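Local coordinates for protein VirX1 (Cyanophage Syn10, PDB 6QGM) that iodinates diverse substrates, probably as a flavin-dependent viral halogenase of the tryptophan halogenase family, at residues 222-225 with 229-232; 346-351 with 390-395. All coordinates share one frame; numbering follows the deposited sequence.

Contact 1: 222-225 with 229-232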
# COMPACT_ATOMS: atom_id res chain seq x y z
N TYR B 222 -18.09 1.14 31.54
CA TYR B 222 -17.67 2.38 32.23
C TYR B 222 -16.95 3.27 31.21
O TYR B 222 -16.06 2.78 30.50
CB TYR B 222 -16.81 2.02 33.43
CG TYR B 222 -17.54 1.22 34.47
CD1 TYR B 222 -17.69 -0.15 34.35
CD2 TYR B 222 -18.10 1.84 35.58
CE1 TYR B 222 -18.37 -0.89 35.30
CE2 TYR B 222 -18.78 1.12 36.54
CZ TYR B 222 -18.91 -0.25 36.41
OH TYR B 222 -19.59 -0.96 37.35
N ILE B 223 -17.35 4.53 31.11
CA ILE B 223 -16.77 5.49 30.14
C ILE B 223 -16.00 6.54 30.93
O ILE B 223 -16.59 7.16 31.84
CB ILE B 223 -17.86 6.10 29.23
CG1 ILE B 223 -18.66 5.00 28.52
CG2 ILE B 223 -17.24 7.07 28.23
CD1 ILE B 223 -19.70 5.50 27.58
N ASP B 224 -14.71 6.68 30.63
CA ASP B 224 -13.82 7.62 31.34
C ASP B 224 -13.84 8.96 30.61
O ASP B 224 -13.19 9.08 29.57
CB ASP B 224 -12.40 7.06 31.44
CG ASP B 224 -11.49 7.93 32.28
OD1 ASP B 224 -11.83 9.12 32.49
OD2 ASP B 224 -10.44 7.40 32.71
N CYS B 225 -14.57 9.94 31.17
CA CYS B 225 -14.60 11.34 30.70
C CYS B 225 -13.99 12.25 31.78
O CYS B 225 -14.46 13.40 31.93
CB CYS B 225 -16.03 11.75 30.35
SG CYS B 225 -16.69 10.89 28.89
N LYS B 229 -6.67 13.60 34.14
CA LYS B 229 -6.66 12.63 35.27
C LYS B 229 -6.59 11.20 34.70
O LYS B 229 -5.78 10.39 35.20
CB LYS B 229 -7.93 12.72 36.11
CG LYS B 229 -7.97 13.73 37.23
CD LYS B 229 -9.26 13.56 37.96
CE LYS B 229 -9.38 14.33 39.26
NZ LYS B 229 -10.73 14.13 39.83
N SER B 230 -7.43 10.90 33.71
CA SER B 230 -7.64 9.54 33.14
C SER B 230 -7.77 8.56 34.30
O SER B 230 -6.99 7.59 34.34
CB SER B 230 -6.52 9.16 32.19
OG SER B 230 -6.87 7.97 31.49
N LEU B 231 -8.72 8.80 35.21
CA LEU B 231 -8.87 8.03 36.47
C LEU B 231 -9.18 6.56 36.18
O LEU B 231 -8.61 5.72 36.86
CB LEU B 231 -9.96 8.67 37.33
CG LEU B 231 -10.12 8.05 38.71
CD1 LEU B 231 -8.85 8.30 39.55
CD2 LEU B 231 -11.39 8.57 39.40
N LEU B 232 -10.06 6.26 35.24
CA LEU B 232 -10.55 4.87 34.98
C LEU B 232 -9.61 4.15 34.01
O LEU B 232 -9.18 3.04 34.32
CB LEU B 232 -11.99 4.91 34.45
CG LEU B 232 -13.08 4.83 35.52
CD1 LEU B 232 -12.93 5.90 36.60
CD2 LEU B 232 -14.46 4.91 34.87
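Asp224, the last residue of strand 221-224, lies with its CA 5.6 Å from the CA of Leu232, in the first turn of helix 231-236. Between them the chain reverses tightly: Ser230, at the N-cap position, takes a left-handed backbone conformation, and the helix starts directly after it. The carboxylate of Asp224 joins the two elements. With CG anti to the backbone N (chi1 -174°), the group reaches across to the helix start, where its OD2 accepts a hydrogen bond from N of Leu232 at 2.8 Å. The donor stands above the carboxylate plane, 53° out of it, and the N-H...OD2 angle is only 135°, so the bond is bent. OD2 also takes the N-H of Leu233, while OD1 bonds the hydroxyl of Thr226; an acid held at the amino end of a helix would probably be favoured in its charged form. Beside this polar grip Leu232 lays its CB 3.7 Å from CB of Asp224 and brings its CD2 to 4.0 Å from CB of Tyr222. The strand itself runs between strands 6-10 and 341-343 of the Rossmann-like sheet. Ile223 points from the sheet towards helix 14-26, whereas Leu232 packs against Val10 and Phe206.

Contact 2: 346-351 with 390-395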
# COMPACT_ATOMS: atom_id res chain seq x y z
N LEU B 346 -9.92 13.62 26.80
CA LEU B 346 -8.50 13.80 27.20
C LEU B 346 -8.02 12.60 28.03
O LEU B 346 -6.80 12.40 28.07
CB LEU B 346 -8.36 15.12 27.96
CG LEU B 346 -8.76 16.39 27.19
CD1 LEU B 346 -7.93 17.57 27.66
CD2 LEU B 346 -8.60 16.24 25.68
N SER B 347 -8.94 11.83 28.62
CA SER B 347 -8.64 10.56 29.34
C SER B 347 -7.94 9.57 28.39
O SER B 347 -7.14 8.76 28.88
CB SER B 347 -9.88 9.96 29.92
OG SER B 347 -10.83 9.72 28.91
N TYR B 348 -8.25 9.64 27.08
CA TYR B 348 -7.63 8.76 26.05
C TYR B 348 -6.43 9.46 25.41
O TYR B 348 -5.31 8.89 25.44
CB TYR B 348 -8.61 8.32 24.97
CG TYR B 348 -7.91 7.76 23.75
CD1 TYR B 348 -7.18 6.59 23.83
CD2 TYR B 348 -7.92 8.43 22.55
CE1 TYR B 348 -6.50 6.08 22.74
CE2 TYR B 348 -7.24 7.95 21.44
CZ TYR B 348 -6.52 6.77 21.53
OH TYR B 348 -5.87 6.29 20.43
N GLY B 349 -6.65 10.63 24.81
CA GLY B 349 -5.63 11.30 23.98
C GLY B 349 -5.87 12.79 23.84
O GLY B 349 -6.99 13.28 24.16
N PHE B 350 -4.85 13.51 23.38
CA PHE B 350 -4.87 14.98 23.19
C PHE B 350 -3.75 15.35 22.22
O PHE B 350 -2.61 14.88 22.40
CB PHE B 350 -4.77 15.66 24.56
CG PHE B 350 -4.57 17.15 24.51
CD1 PHE B 350 -3.31 17.70 24.34
CD2 PHE B 350 -5.65 18.02 24.62
CE1 PHE B 350 -3.13 19.07 24.30
CE2 PHE B 350 -5.46 19.39 24.57
CZ PHE B 350 -4.21 19.91 24.42
N ILE B 351 -4.07 16.15 21.21
CA ILE B 351 -3.10 16.93 20.39
C ILE B 351 -3.30 18.40 20.73
O ILE B 351 -4.45 18.81 20.84
CB ILE B 351 -3.29 16.65 18.88
CG1 ILE B 351 -3.38 15.16 18.59
CG2 ILE B 351 -2.20 17.32 18.06
CD1 ILE B 351 -4.09 14.83 17.30
N TYR B 390 -7.91 0.39 17.01
CA TYR B 390 -7.13 0.63 15.77
C TYR B 390 -7.62 1.90 15.09
O TYR B 390 -6.80 2.77 14.79
CB TYR B 390 -7.18 -0.56 14.81
CG TYR B 390 -6.33 -0.32 13.59
CD1 TYR B 390 -6.79 0.45 12.54
CD2 TYR B 390 -5.04 -0.79 13.51
CE1 TYR B 390 -6.01 0.73 11.44
CE2 TYR B 390 -4.24 -0.55 12.40
CZ TYR B 390 -4.73 0.22 11.36
OH TYR B 390 -3.95 0.43 10.26
N THR B 391 -8.92 2.03 14.86
CA THR B 391 -9.49 3.19 14.14
C THR B 391 -9.08 4.49 14.83
O THR B 391 -8.65 5.42 14.14
CB THR B 391 -11.01 3.08 14.02
OG1 THR B 391 -11.20 1.93 13.19
CG2 THR B 391 -11.69 4.31 13.46
N CYS B 392 -9.19 4.55 16.15
CA CYS B 392 -9.08 5.84 16.87
C CYS B 392 -7.60 6.14 17.14
O CYS B 392 -7.24 7.33 17.19
CB CYS B 392 -9.99 5.85 18.09
SG CYS B 392 -9.15 5.42 19.62
N ASP B 393 -6.78 5.10 17.26
CA ASP B 393 -5.29 5.20 17.29
C ASP B 393 -4.78 5.74 15.95
O ASP B 393 -4.02 6.70 15.96
CB ASP B 393 -4.67 3.84 17.57
CG ASP B 393 -3.17 3.90 17.78
OD1 ASP B 393 -2.78 4.37 18.88
OD2 ASP B 393 -2.43 3.52 16.85
N HIS B 394 -5.18 5.14 14.82
CA HIS B 394 -4.78 5.58 13.45
C HIS B 394 -5.04 7.08 13.31
O HIS B 394 -4.16 7.80 12.79
CB HIS B 394 -5.52 4.80 12.36
CG HIS B 394 -4.83 4.87 11.03
ND1 HIS B 394 -4.86 6.00 10.24
CD2 HIS B 394 -4.04 3.99 10.39
CE1 HIS B 394 -4.13 5.80 9.17
NE2 HIS B 394 -3.61 4.58 9.24
N GLN B 395 -6.21 7.53 13.78
CA GLN B 395 -6.70 8.92 13.57
C GLN B 395 -5.80 9.90 14.32
O GLN B 395 -5.35 10.88 13.71
CB GLN B 395 -8.14 9.04 14.03
CG GLN B 395 -8.61 10.48 14.07
CD GLN B 395 -10.05 10.64 13.66
OE1 GLN B 395 -10.92 11.01 14.45
NE2 GLN B 395 -10.30 10.36 12.38
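Tyr348 carries this contact, reaching from the segment 346-351 to Cys392 and Asp393 on helix 382-408. Residues 346-348 have helical backbone angles without regular helical bonding, and the turn they make ends at Tyr348, whose CB is directed at the helix. Because CG stands anti to the backbone N (chi1 164°), the phenol extends towards the helix and its far end does the touching. Cys392 SG lies 4.0 Å from the centroid of the Tyr348 ring, 34° off the ring normal, so the sulfur meets the ring obliquely. It is displaced towards the hydroxyl end, with SG 3.5 Å from CZ of Tyr348. Beside the sulfur, OH of Tyr348 comes to 3.4 Å from CA of Asp393. After Gly349 the chain enters a weakly bonded strand, and Ile351 points towards the same helix and packs on Ile396, Phe399 and Val403, further along it. Asp393 OD1 forms a salt bridge with Lys332, and the residue also packs on Met432 of a second subunit. Since OH of Tyr348 meets N of Asp393 at too poor an angle for a hydrogen bond, the phenol is held against this helix segment by shape and sulfur contact, not by a directional bond.

In the fold
Both contacts are buried, yet they illustrate two ways of joining a helix to other elements. Contact 1 is local, closing a short reversal between a sheet strand and the helix that follows it, and it relies on a carboxylate bonded to backbone N-H groups. Contact 2 spans 38 intervening residues, sits nearer the centre of the chain, and relies on an aromatic ring against sulfur and backbone. They hold different helices, 231-236 and 382-408, and the latter also borders a second subunit. Their centres are 14 Å apart, and Ser347 bridges them: its OG probably bonds O of Asp224, and its O probably bonds OG of Ser230.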